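Local coordinates for protein separin (PDB 5U1T) that is a cysteine protease that cleaves the cohesin subunit MCD1/SCC1 at anaphase onset, letting chromosomes segregate, and is held inactive by securin for most of the cell cycle, at residues L1270-L1275 and H1321-A1326; M1281-E1286 and D1316-H1321; D1287-L1292 and Y1312-I1317. All blocks are in the same frame, centred on the assembly; numbering follows the deposited sequence.

Interaction 1 of 3, residues L1270-L1275 and H1321-A1326; sequences LPSRKL and HGEENA
Arg1273 and Glu1323 pair their charges where the short helix 1271-1275 meets the chain leaving helix 1303-1320. That longer helix ends in a Schellman motif: Gly1322, at positive phi, is the C-prime residue, with Glu1323 N bonded to Leu1318 O and Gly1322 N to Leu1319 O. The turn brings Glu1323 to face Ser1272 and Arg1273 of the short helix.

The ionic part is a side-on grip in which two nitrogens of the guanidinium each take one carboxylate oxygen. Arg1273 NE reaches Glu1323 OE1 at 3.1 Å, nearly straight at 172° and close to the guanidinium plane. Arg1273 NH2 meets Glu1323 OE2 at 2.9 Å, on the syn lone pair of that oxygen. The two flat groups are not coplanar; their planes stand 50° apart. Arg1273 NH2 also bonds Ile1283 O, tying the same nitrogen to the loop after the short helix. An alanine in place of Arg1273 would probably leave the buried Glu1323 carboxylate without its countercharge and Ile1283 O without this donor.

Beside the salt bridge, close packing joins the two segments. Glu1323 has CG anti to its backbone N (chi1 -164°), and this CG lies 3.3 Å from Ser1272 OG. Further along, Ser1272 CB packs on the backbone of Glu1324, 3.4 Å from its O. The side chain of Asn1325 enters at the start of the short helix, beside Leu1270 and Pro1271. It crosses Leu1270 at about a right angle, with Asn1325 CG 3.9 Å from Leu1270 CG. Pro1271 meets the same side chain at a slant, its CD 4.0 Å from Asn1325 CG. Farther out, Pro1271 CG comes to 4.1 Å from Ala1326 O.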
loop_
_atom_site.group_PDB
_atom_site.type_symbol
_atom_site.label_atom_id
_atom_site.label_comp_id
_atom_site.label_asym_id
_atom_site.label_seq_id
_atom_site.Cartn_x
_atom_site.Cartn_y
_atom_site.Cartn_z
ATOM N N LEU A 1270 -22.642 57.304 -44.604
ATOM C CA LEU A 1270 -21.459 57.091 -43.763
ATOM C C LEU A 1270 -20.307 58.036 -44.133
ATOM O O LEU A 1270 -19.834 58.019 -45.261
ATOM C CB LEU A 1270 -20.981 55.646 -43.881
ATOM C CG LEU A 1270 -21.502 54.585 -42.922
ATOM C CD1 LEU A 1270 -22.940 54.820 -42.562
ATOM C CD2 LEU A 1270 -21.312 53.222 -43.560
ATOM N N PRO A 1271 -19.828 58.832 -43.168
ATOM C CA PRO A 1271 -18.779 59.826 -43.413
ATOM C C PRO A 1271 -17.583 59.264 -44.167
ATOM O O PRO A 1271 -16.987 59.965 -44.982
ATOM C CB PRO A 1271 -18.352 60.256 -42.011
ATOM C CG PRO A 1271 -19.399 59.830 -41.113
ATOM C CD PRO A 1271 -20.156 58.707 -41.739
ATOM N N SER A 1272 -17.234 58.015 -43.904
ATOM C CA SER A 1272 -16.069 57.425 -44.529
ATOM C C SER A 1272 -16.276 57.219 -46.017
ATOM O O SER A 1272 -15.369 57.459 -46.817
ATOM C CB SER A 1272 -15.728 56.096 -43.873
ATOM O OG SER A 1272 -14.377 55.778 -44.137
ATOM N N ARG A 1273 -17.472 56.765 -46.389
ATOM C CA ARG A 1273 -17.736 56.408 -47.774
ATOM C C ARG A 1273 -18.015 57.673 -48.557
ATOM O O ARG A 1273 -17.807 57.740 -49.761
ATOM C CB ARG A 1273 -18.883 55.412 -47.852
ATOM C CG ARG A 1273 -18.419 54.019 -47.584
ATOM C CD ARG A 1273 -19.482 53.125 -47.000
ATOM N NE ARG A 1273 -18.853 51.983 -46.350
ATOM C CZ ARG A 1273 -18.956 50.709 -46.728
ATOM N NH1 ARG A 1273 -19.709 50.342 -47.762
ATOM N NH2 ARG A 1273 -18.300 49.794 -46.027
ATOM N N LYS A 1274 -18.420 58.701 -47.834
ATOM C CA LYS A 1274 -18.678 59.991 -48.439
ATOM C C LYS A 1274 -17.410 60.759 -48.738
ATOM O O LYS A 1274 -17.408 61.561 -49.668
ATOM C CB LYS A 1274 -19.579 60.814 -47.536
ATOM C CG LYS A 1274 -20.911 60.127 -47.289
ATOM C CD LYS A 1274 -21.662 60.785 -46.159
ATOM C CE LYS A 1274 -21.822 62.250 -46.458
ATOM N NZ LYS A 1274 -22.797 62.830 -45.516
ATOM N N LEU A 1275 -16.332 60.504 -47.987
ATOM C CA LEU A 1275 -15.137 61.354 -48.065
ATOM C C LEU A 1275 -13.808 60.693 -48.424
ATOM O O LEU A 1275 -12.848 61.402 -48.742
ATOM C CB LEU A 1275 -14.931 62.072 -46.732
ATOM C CG LEU A 1275 -16.130 62.831 -46.180
ATOM C CD1 LEU A 1275 -15.909 63.068 -44.714
ATOM C CD2 LEU A 1275 -16.412 64.141 -46.940
ATOM N N HIS A 1321 -12.441 46.473 -38.960
ATOM C CA HIS A 1321 -11.648 46.298 -40.166
ATOM C C HIS A 1321 -11.014 47.601 -40.690
ATOM O O HIS A 1321 -10.454 47.612 -41.784
ATOM C CB HIS A 1321 -12.495 45.677 -41.266
ATOM C CG HIS A 1321 -12.567 44.189 -41.205
ATOM N ND1 HIS A 1321 -13.646 43.518 -40.664
ATOM C CD2 HIS A 1321 -11.696 43.242 -41.613
ATOM C CE1 HIS A 1321 -13.434 42.217 -40.748
ATOM N NE2 HIS A 1321 -12.258 42.025 -41.323
ATOM N N GLY A 1322 -11.097 48.688 -39.924
ATOM C CA GLY A 1322 -10.421 49.928 -40.281
ATOM C C GLY A 1322 -11.234 51.095 -40.864
ATOM O O GLY A 1322 -10.661 52.114 -41.256
ATOM N N GLU A 1323 -12.553 50.964 -40.946
ATOM C CA GLU A 1323 -13.365 52.067 -41.460
ATOM C C GLU A 1323 -14.020 52.822 -40.316
ATOM O O GLU A 1323 -15.019 52.369 -39.749
ATOM C CB GLU A 1323 -14.437 51.571 -42.429
ATOM C CG GLU A 1323 -15.034 52.671 -43.250
ATOM C CD GLU A 1323 -16.245 52.202 -44.028
ATOM O OE1 GLU A 1323 -17.348 52.741 -43.781
ATOM O OE2 GLU A 1323 -16.090 51.289 -44.880
ATOM N N GLU A 1324 -13.450 53.972 -39.977
ATOM C CA GLU A 1324 -14.000 54.814 -38.932
ATOM C C GLU A 1324 -15.209 55.611 -39.411
ATOM O O GLU A 1324 -15.221 56.112 -40.525
ATOM C CB GLU A 1324 -12.941 55.759 -38.409
ATOM C CG GLU A 1324 -11.831 55.049 -37.711
ATOM C CD GLU A 1324 -10.995 55.997 -36.874
ATOM O OE1 GLU A 1324 -10.597 57.089 -37.391
ATOM O OE2 GLU A 1324 -10.749 55.660 -35.692
ATOM N N ASN A 1325 -16.228 55.687 -38.559
ATOM C CA ASN A 1325 -17.395 56.500 -38.793
ATOM C C ASN A 1325 -17.876 57.135 -37.498
ATOM O O ASN A 1325 -18.662 56.540 -36.775
ATOM C CB ASN A 1325 -18.506 55.669 -39.435
ATOM C CG ASN A 1325 -18.226 55.363 -40.891
ATOM O OD1 ASN A 1325 -18.162 54.212 -41.303
ATOM N ND2 ASN A 1325 -18.040 56.412 -41.682
ATOM N N ALA A 1326 -17.400 58.344 -37.208
ATOM C CA ALA A 1326 -17.918 59.119 -36.086
ATOM C C ALA A 1326 -19.451 59.156 -36.095
ATOM O O ALA A 1326 -20.052 59.576 -37.089
ATOM C CB ALA A 1326 -17.365 60.516 -36.130
#

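Interaction 2 of 3, residues M1281-E1286 and D1316-H1321; sequences MFIKVE and DILLFH
Ile1283 packs on Leu1318 and His1321 at the C-terminal end of helix 1303-1320, and Val1285, two residues on, sits against Leu1318 and Ile1317. The loop that leads into helix 1287-1294 thus lies along the last turn of the longer helix, pressing two branched side chains onto it.

Ile1283 and Leu1318 run alongside each other in opposite senses. Leu1318 CD2 lies 3.7 Å from Ile1283 CB, and it also touches Ile1283 CG2 and the carbonyl O of the same residue. The longer arm of Ile1283 has CG1 anti to the carbonyl carbon (chi1 -62°), and CD1 beyond it meets Leu1318 O at 3.6 Å and His1321 CB at 3.4 Å.

Val1285 crosses Leu1318 at about a right angle, its CG2 4.1 Å from Leu1318 CD2. Its other methyl, CG1, faces Ile1317 CD1 at 4.2 Å. The loop's backbone bonds elsewhere, Val1285 N with Tyr1263 OH and Lys1284 with Leu966.

His1321 meets Ile1283 CD1 mainly with CB; its ring turns back to the helix, where ND1 donates to Ile1317 O at 3.3 Å, the oxygen lying in the ring plane. Across the contact itself the meeting is carbon on carbon, apart from two carbonyl oxygens touched by methyls, so the fit is probably one of shape rather than of directed bonds, while hydrogen bonds to other parts of the chain hold the loop's backbone.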
loop_
_atom_site.group_PDB
_atom_site.type_symbol
_atom_site.label_atom_id
_atom_site.label_comp_id
_atom_site.label_asym_id
_atom_site.label_seq_id
_atom_site.Cartn_x
_atom_site.Cartn_y
_atom_site.Cartn_z
ATOM N N MET A 1281 -12.681 50.298 -52.843
ATOM C CA MET A 1281 -11.908 50.046 -51.639
ATOM C C MET A 1281 -12.772 49.861 -50.417
ATOM O O MET A 1281 -12.241 49.597 -49.336
ATOM C CB MET A 1281 -10.926 51.182 -51.390
ATOM C CG MET A 1281 -9.897 51.355 -52.481
ATOM S SD MET A 1281 -9.266 53.041 -52.444
ATOM C CE MET A 1281 -9.286 53.215 -50.654
ATOM N N PHE A 1282 -14.089 50.006 -50.559
ATOM C CA PHE A 1282 -14.956 49.890 -49.389
ATOM C C PHE A 1282 -14.961 48.473 -48.833
ATOM O O PHE A 1282 -14.911 47.507 -49.593
ATOM C CB PHE A 1282 -16.392 50.297 -49.701
ATOM C CG PHE A 1282 -16.569 51.754 -50.018
ATOM C CD1 PHE A 1282 -15.550 52.675 -49.776
ATOM C CD2 PHE A 1282 -17.756 52.200 -50.572
ATOM C CE1 PHE A 1282 -15.725 54.019 -50.100
ATOM C CE2 PHE A 1282 -17.933 53.535 -50.893
ATOM C CZ PHE A 1282 -16.927 54.443 -50.657
ATOM N N ILE A 1283 -15.045 48.355 -47.511
ATOM C CA ILE A 1283 -15.226 47.046 -46.882
ATOM C C ILE A 1283 -16.604 46.478 -47.184
ATOM O O ILE A 1283 -17.604 47.086 -46.854
ATOM C CB ILE A 1283 -15.071 47.108 -45.363
ATOM C CG1 ILE A 1283 -13.677 47.553 -44.997
ATOM C CG2 ILE A 1283 -15.352 45.770 -44.742
ATOM C CD1 ILE A 1283 -13.596 47.974 -43.564
ATOM N N LYS A 1284 -16.659 45.302 -47.793
ATOM C CA LYS A 1284 -17.941 44.693 -48.100
ATOM C C LYS A 1284 -18.334 43.694 -47.010
ATOM O O LYS A 1284 -17.517 42.898 -46.556
ATOM C CB LYS A 1284 -17.898 44.037 -49.488
ATOM C CG LYS A 1284 -17.623 45.044 -50.662
ATOM C CD LYS A 1284 -18.901 45.717 -51.261
ATOM C CE LYS A 1284 -18.557 46.680 -52.432
ATOM N NZ LYS A 1284 -19.657 46.900 -53.478
ATOM N N VAL A 1285 -19.585 43.783 -46.570
ATOM C CA VAL A 1285 -20.129 42.948 -45.501
ATOM C C VAL A 1285 -20.700 41.661 -46.075
ATOM O O VAL A 1285 -21.223 41.666 -47.168
ATOM C CB VAL A 1285 -21.229 43.713 -44.730
ATOM C CG1 VAL A 1285 -21.999 42.802 -43.861
ATOM C CG2 VAL A 1285 -20.626 44.814 -43.896
ATOM N N GLU A 1286 -20.581 40.555 -45.357
ATOM C CA GLU A 1286 -21.145 39.274 -45.801
ATOM C C GLU A 1286 -22.668 39.304 -46.001
ATOM O O GLU A 1286 -23.375 40.065 -45.343
ATOM C CB GLU A 1286 -20.777 38.185 -44.794
ATOM C CG GLU A 1286 -19.436 37.545 -45.052
ATOM C CD GLU A 1286 -19.570 36.230 -45.803
ATOM O OE1 GLU A 1286 -20.466 35.419 -45.446
ATOM O OE2 GLU A 1286 -18.779 36.005 -46.747
ATOM N N ASP A 1316 -19.866 48.302 -36.524
ATOM C CA ASP A 1316 -18.785 47.635 -35.828
ATOM C C ASP A 1316 -17.946 46.807 -36.802
ATOM O O ASP A 1316 -16.731 46.876 -36.758
ATOM C CB ASP A 1316 -19.315 46.768 -34.693
ATOM C CG ASP A 1316 -19.524 47.541 -33.410
ATOM O OD1 ASP A 1316 -19.112 48.711 -33.324
ATOM O OD2 ASP A 1316 -20.091 46.969 -32.464
ATOM N N ILE A 1317 -18.572 46.042 -37.690
ATOM C CA ILE A 1317 -17.810 45.273 -38.670
ATOM C C ILE A 1317 -16.869 46.176 -39.456
ATOM O O ILE A 1317 -15.687 45.867 -39.618
ATOM C CB ILE A 1317 -18.703 44.540 -39.682
ATOM C CG1 ILE A 1317 -19.674 43.577 -38.977
ATOM C CG2 ILE A 1317 -17.837 43.821 -40.726
ATOM C CD1 ILE A 1317 -20.503 42.699 -39.928
ATOM N N LEU A 1318 -17.379 47.302 -39.929
ATOM C CA LEU A 1318 -16.552 48.225 -40.683
ATOM C C LEU A 1318 -15.482 48.855 -39.809
ATOM O O LEU A 1318 -14.358 49.047 -40.255
ATOM C CB LEU A 1318 -17.420 49.307 -41.321
ATOM C CG LEU A 1318 -18.578 48.736 -42.128
ATOM C CD1 LEU A 1318 -19.495 49.858 -42.600
ATOM C CD2 LEU A 1318 -18.045 47.919 -43.294
ATOM N N LEU A 1319 -15.825 49.175 -38.567
ATOM C CA LEU A 1319 -14.869 49.796 -37.645
ATOM C C LEU A 1319 -13.636 48.923 -37.351
ATOM O O LEU A 1319 -12.501 49.416 -37.412
ATOM C CB LEU A 1319 -15.556 50.164 -36.324
ATOM C CG LEU A 1319 -14.629 50.665 -35.213
ATOM C CD1 LEU A 1319 -13.780 51.807 -35.735
ATOM C CD2 LEU A 1319 -15.399 51.085 -33.962
ATOM N N PHE A 1320 -13.849 47.643 -37.035
ATOM C CA PHE A 1320 -12.745 46.792 -36.590
ATOM C C PHE A 1320 -11.856 46.479 -37.769
ATOM O O PHE A 1320 -10.656 46.297 -37.616
ATOM C CB PHE A 1320 -13.258 45.514 -35.930
ATOM C CG PHE A 1320 -14.184 45.770 -34.777
ATOM C CD1 PHE A 1320 -13.939 46.817 -33.904
ATOM C CD2 PHE A 1320 -15.313 44.990 -34.583
ATOM C CE1 PHE A 1320 -14.793 47.077 -32.849
ATOM C CE2 PHE A 1320 -16.171 45.245 -33.528
ATOM C CZ PHE A 1320 -15.913 46.297 -32.665
ATOM N N HIS A 1321 -12.441 46.473 -38.960
ATOM C CA HIS A 1321 -11.648 46.298 -40.166
ATOM C C HIS A 1321 -11.014 47.601 -40.690
ATOM O O HIS A 1321 -10.454 47.612 -41.784
ATOM C CB HIS A 1321 -12.495 45.677 -41.266
ATOM C CG HIS A 1321 -12.567 44.189 -41.205
ATOM N ND1 HIS A 1321 -13.646 43.518 -40.664
ATOM C CD2 HIS A 1321 -11.696 43.242 -41.613
ATOM C CE1 HIS A 1321 -13.434 42.217 -40.748
ATOM N NE2 HIS A 1321 -12.258 42.025 -41.323
#

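Interaction 3 of 3, residues D1287-L1292 and Y1312-I1317; sequences DWVIEL and YFVLDI
Val1289 points at helix 1303-1320 and meets Phe1313, Val1314 and Ile1317 there. The two helices, joined by a short connection, form a helical hairpin: the axes of segments 1287-1292 and 1312-1317 approach to 11.1 Å and run nearly antiparallel, at 156°. Val1289 and Val1314 are the residues whose CA atoms come nearest.

In the Val1289 side chain CB points toward the other helix, and its two methyls do the touching. CG1 is anti to the backbone N (chi1 175°) and lies among three partners. It is 3.8 Å from Phe1313 CE2, at an oblique approach to the ring, and 3.9 Å from Val1314 CG2, the two valines passing side by side and pointing opposite ways. Ile1317 CD1 is a little farther from CG1, at 4.1 Å. The second methyl, Val1289 CG2, lies 4.0 Å from both Phe1313 CE2 and Ile1317 CD1, the valine and the isoleucine meeting tip to tip. CG2 also has a neighbour on its own helix: it sits over the centre of the Trp1288 ring, 3.6 Å above the plane.

That indole closes one side of the group. Trp1288 CH2 comes to 4.3 Å from Phe1313 CZ, again obliquely, while NE1 hydrogen-bonds Pro963 O. Phe1313 in turn touches Thr959. Glu1291 of helix 1287-1294 forms salt bridges with Arg1155 and Arg1157.

Every atom that meets across the contact is carbon, and every touching side chain is buried. The pairing therefore probably rests on the fit of methyls and rings and on the exclusion of water, while Trp1288 and Glu1291 find polar partners elsewhere in the chain.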
loop_
_atom_site.group_PDB
_atom_site.type_symbol
_atom_site.label_atom_id
_atom_site.label_comp_id
_atom_site.label_asym_id
_atom_site.label_seq_id
_atom_site.Cartn_x
_atom_site.Cartn_y
_atom_site.Cartn_z
ATOM N N ASP A 1287 -23.168 38.464 -46.899
ATOM C CA ASP A 1287 -24.589 38.487 -47.236
ATOM C C ASP A 1287 -25.490 38.209 -46.044
ATOM O O ASP A 1287 -26.552 38.830 -45.920
ATOM C CB ASP A 1287 -24.917 37.470 -48.326
ATOM C CG ASP A 1287 -24.544 37.947 -49.702
ATOM O OD1 ASP A 1287 -24.123 39.111 -49.836
ATOM O OD2 ASP A 1287 -24.668 37.157 -50.654
ATOM N N TRP A 1288 -25.084 37.284 -45.175
ATOM C CA TRP A 1288 -25.982 36.845 -44.119
ATOM C C TRP A 1288 -26.204 37.967 -43.129
ATOM O O TRP A 1288 -27.198 37.968 -42.415
ATOM C CB TRP A 1288 -25.453 35.600 -43.405
ATOM C CG TRP A 1288 -24.209 35.820 -42.601
ATOM C CD1 TRP A 1288 -22.935 35.650 -43.035
ATOM C CD2 TRP A 1288 -24.114 36.252 -41.229
ATOM N NE1 TRP A 1288 -22.048 35.942 -42.028
ATOM C CE2 TRP A 1288 -22.741 36.316 -40.908
ATOM C CE3 TRP A 1288 -25.052 36.584 -40.243
ATOM C CZ2 TRP A 1288 -22.276 36.693 -39.640
ATOM C CZ3 TRP A 1288 -24.585 36.968 -38.976
ATOM C CH2 TRP A 1288 -23.210 37.021 -38.694
ATOM N N VAL A 1289 -25.283 38.926 -43.091
ATOM C CA VAL A 1289 -25.438 40.099 -42.230
ATOM C C VAL A 1289 -26.475 41.054 -42.820
ATOM O O VAL A 1289 -27.335 41.583 -42.109
ATOM C CB VAL A 1289 -24.107 40.845 -42.042
ATOM C CG1 VAL A 1289 -24.301 42.137 -41.245
ATOM C CG2 VAL A 1289 -23.066 39.931 -41.377
ATOM N N ILE A 1290 -26.370 41.254 -44.133
ATOM C CA ILE A 1290 -27.334 42.030 -44.887
ATOM C C ILE A 1290 -28.708 41.392 -44.761
ATOM O O ILE A 1290 -29.684 42.097 -44.540
ATOM C CB ILE A 1290 -26.919 42.148 -46.373
ATOM C CG1 ILE A 1290 -25.490 42.691 -46.471
ATOM C CG2 ILE A 1290 -27.874 43.047 -47.153
ATOM C CD1 ILE A 1290 -24.940 42.724 -47.891
ATOM N N GLU A 1291 -28.773 40.062 -44.858
ATOM C CA GLU A 1291 -30.048 39.335 -44.786
ATOM C C GLU A 1291 -30.783 39.582 -43.483
ATOM O O GLU A 1291 -31.999 39.477 -43.419
ATOM C CB GLU A 1291 -29.841 37.830 -44.959
ATOM C CG GLU A 1291 -29.530 37.412 -46.376
ATOM C CD GLU A 1291 -29.085 35.966 -46.473
ATOM O OE1 GLU A 1291 -28.594 35.544 -47.557
ATOM O OE2 GLU A 1291 -29.228 35.252 -45.457
ATOM N N LEU A 1292 -30.040 39.900 -42.434
ATOM C CA LEU A 1292 -30.652 40.126 -41.133
ATOM C C LEU A 1292 -31.621 41.301 -41.195
ATOM O O LEU A 1292 -32.610 41.318 -40.479
ATOM C CB LEU A 1292 -29.588 40.374 -40.068
ATOM C CG LEU A 1292 -28.804 39.159 -39.575
ATOM C CD1 LEU A 1292 -27.800 39.589 -38.523
ATOM C CD2 LEU A 1292 -29.760 38.115 -39.036
ATOM N N TYR A 1312 -25.506 49.174 -35.511
ATOM C CA TYR A 1312 -24.353 49.087 -34.634
ATOM C C TYR A 1312 -23.448 47.924 -34.990
ATOM O O TYR A 1312 -22.216 48.049 -35.009
ATOM C CB TYR A 1312 -24.808 48.943 -33.193
ATOM C CG TYR A 1312 -25.442 50.186 -32.647
ATOM C CD1 TYR A 1312 -25.327 51.401 -33.316
ATOM C CD2 TYR A 1312 -26.159 50.147 -31.448
ATOM C CE1 TYR A 1312 -25.907 52.542 -32.811
ATOM C CE2 TYR A 1312 -26.752 51.286 -30.923
ATOM C CZ TYR A 1312 -26.623 52.482 -31.605
ATOM O OH TYR A 1312 -27.215 53.621 -31.073
ATOM N N PHE A 1313 -24.082 46.796 -35.266
ATOM C CA PHE A 1313 -23.376 45.600 -35.638
ATOM C C PHE A 1313 -22.588 45.828 -36.919
ATOM O O PHE A 1313 -21.395 45.512 -36.991
ATOM C CB PHE A 1313 -24.355 44.432 -35.793
ATOM C CG PHE A 1313 -23.692 43.149 -36.152
ATOM C CD1 PHE A 1313 -22.725 42.600 -35.311
ATOM C CD2 PHE A 1313 -24.013 42.494 -37.323
ATOM C CE1 PHE A 1313 -22.086 41.411 -35.636
ATOM C CE2 PHE A 1313 -23.390 41.304 -37.660
ATOM C CZ PHE A 1313 -22.415 40.762 -36.816
ATOM N N VAL A 1314 -23.254 46.399 -37.926
ATOM C CA VAL A 1314 -22.615 46.626 -39.211
ATOM C C VAL A 1314 -21.517 47.707 -39.106
ATOM O O VAL A 1314 -20.401 47.523 -39.604
ATOM C CB VAL A 1314 -23.659 46.997 -40.285
ATOM C CG1 VAL A 1314 -22.998 47.141 -41.638
ATOM C CG2 VAL A 1314 -24.722 45.908 -40.349
ATOM N N LEU A 1315 -21.829 48.813 -38.441
ATOM C CA LEU A 1315 -20.826 49.824 -38.162
ATOM C C LEU A 1315 -19.613 49.211 -37.463
ATOM O O LEU A 1315 -18.470 49.540 -37.776
ATOM C CB LEU A 1315 -21.413 50.941 -37.305
ATOM C CG LEU A 1315 -22.549 51.758 -37.907
ATOM C CD1 LEU A 1315 -22.877 52.952 -37.042
ATOM C CD2 LEU A 1315 -22.193 52.191 -39.300
ATOM N N ASP A 1316 -19.866 48.302 -36.524
ATOM C CA ASP A 1316 -18.785 47.635 -35.828
ATOM C C ASP A 1316 -17.946 46.807 -36.802
ATOM O O ASP A 1316 -16.731 46.876 -36.758
ATOM C CB ASP A 1316 -19.315 46.768 -34.693
ATOM C CG ASP A 1316 -19.524 47.541 -33.410
ATOM O OD1 ASP A 1316 -19.112 48.711 -33.324
ATOM O OD2 ASP A 1316 -20.091 46.969 -32.464
ATOM N N ILE A 1317 -18.572 46.042 -37.690
ATOM C CA ILE A 1317 -17.810 45.273 -38.670
ATOM C C ILE A 1317 -16.869 46.176 -39.456
ATOM O O ILE A 1317 -15.687 45.867 -39.618
ATOM C CB ILE A 1317 -18.703 44.540 -39.682
ATOM C CG1 ILE A 1317 -19.674 43.577 -38.977
ATOM C CG2 ILE A 1317 -17.837 43.821 -40.726
ATOM C CD1 ILE A 1317 -20.503 42.699 -39.928
#

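In the fold
Helix 1303-1320 and the turn after it supply one side of all three contacts. Interactions 2 and 3 follow each other along that helix, centres about 9 Å apart, and join where Val1285 CG2 packs 4.0 Å from Val1314 CG1. Interaction 1 lies about 9 Å from interaction 2, centre to centre, and about 15 Å from interaction 3. Arg1273 links the first two, since its NH2 also rests against Leu1318 CD2. All three lie far out in the chain, their centres 64 to 71 Å from its centre and away from Cys1497, the probable active-site cysteine, and are packing within the fold.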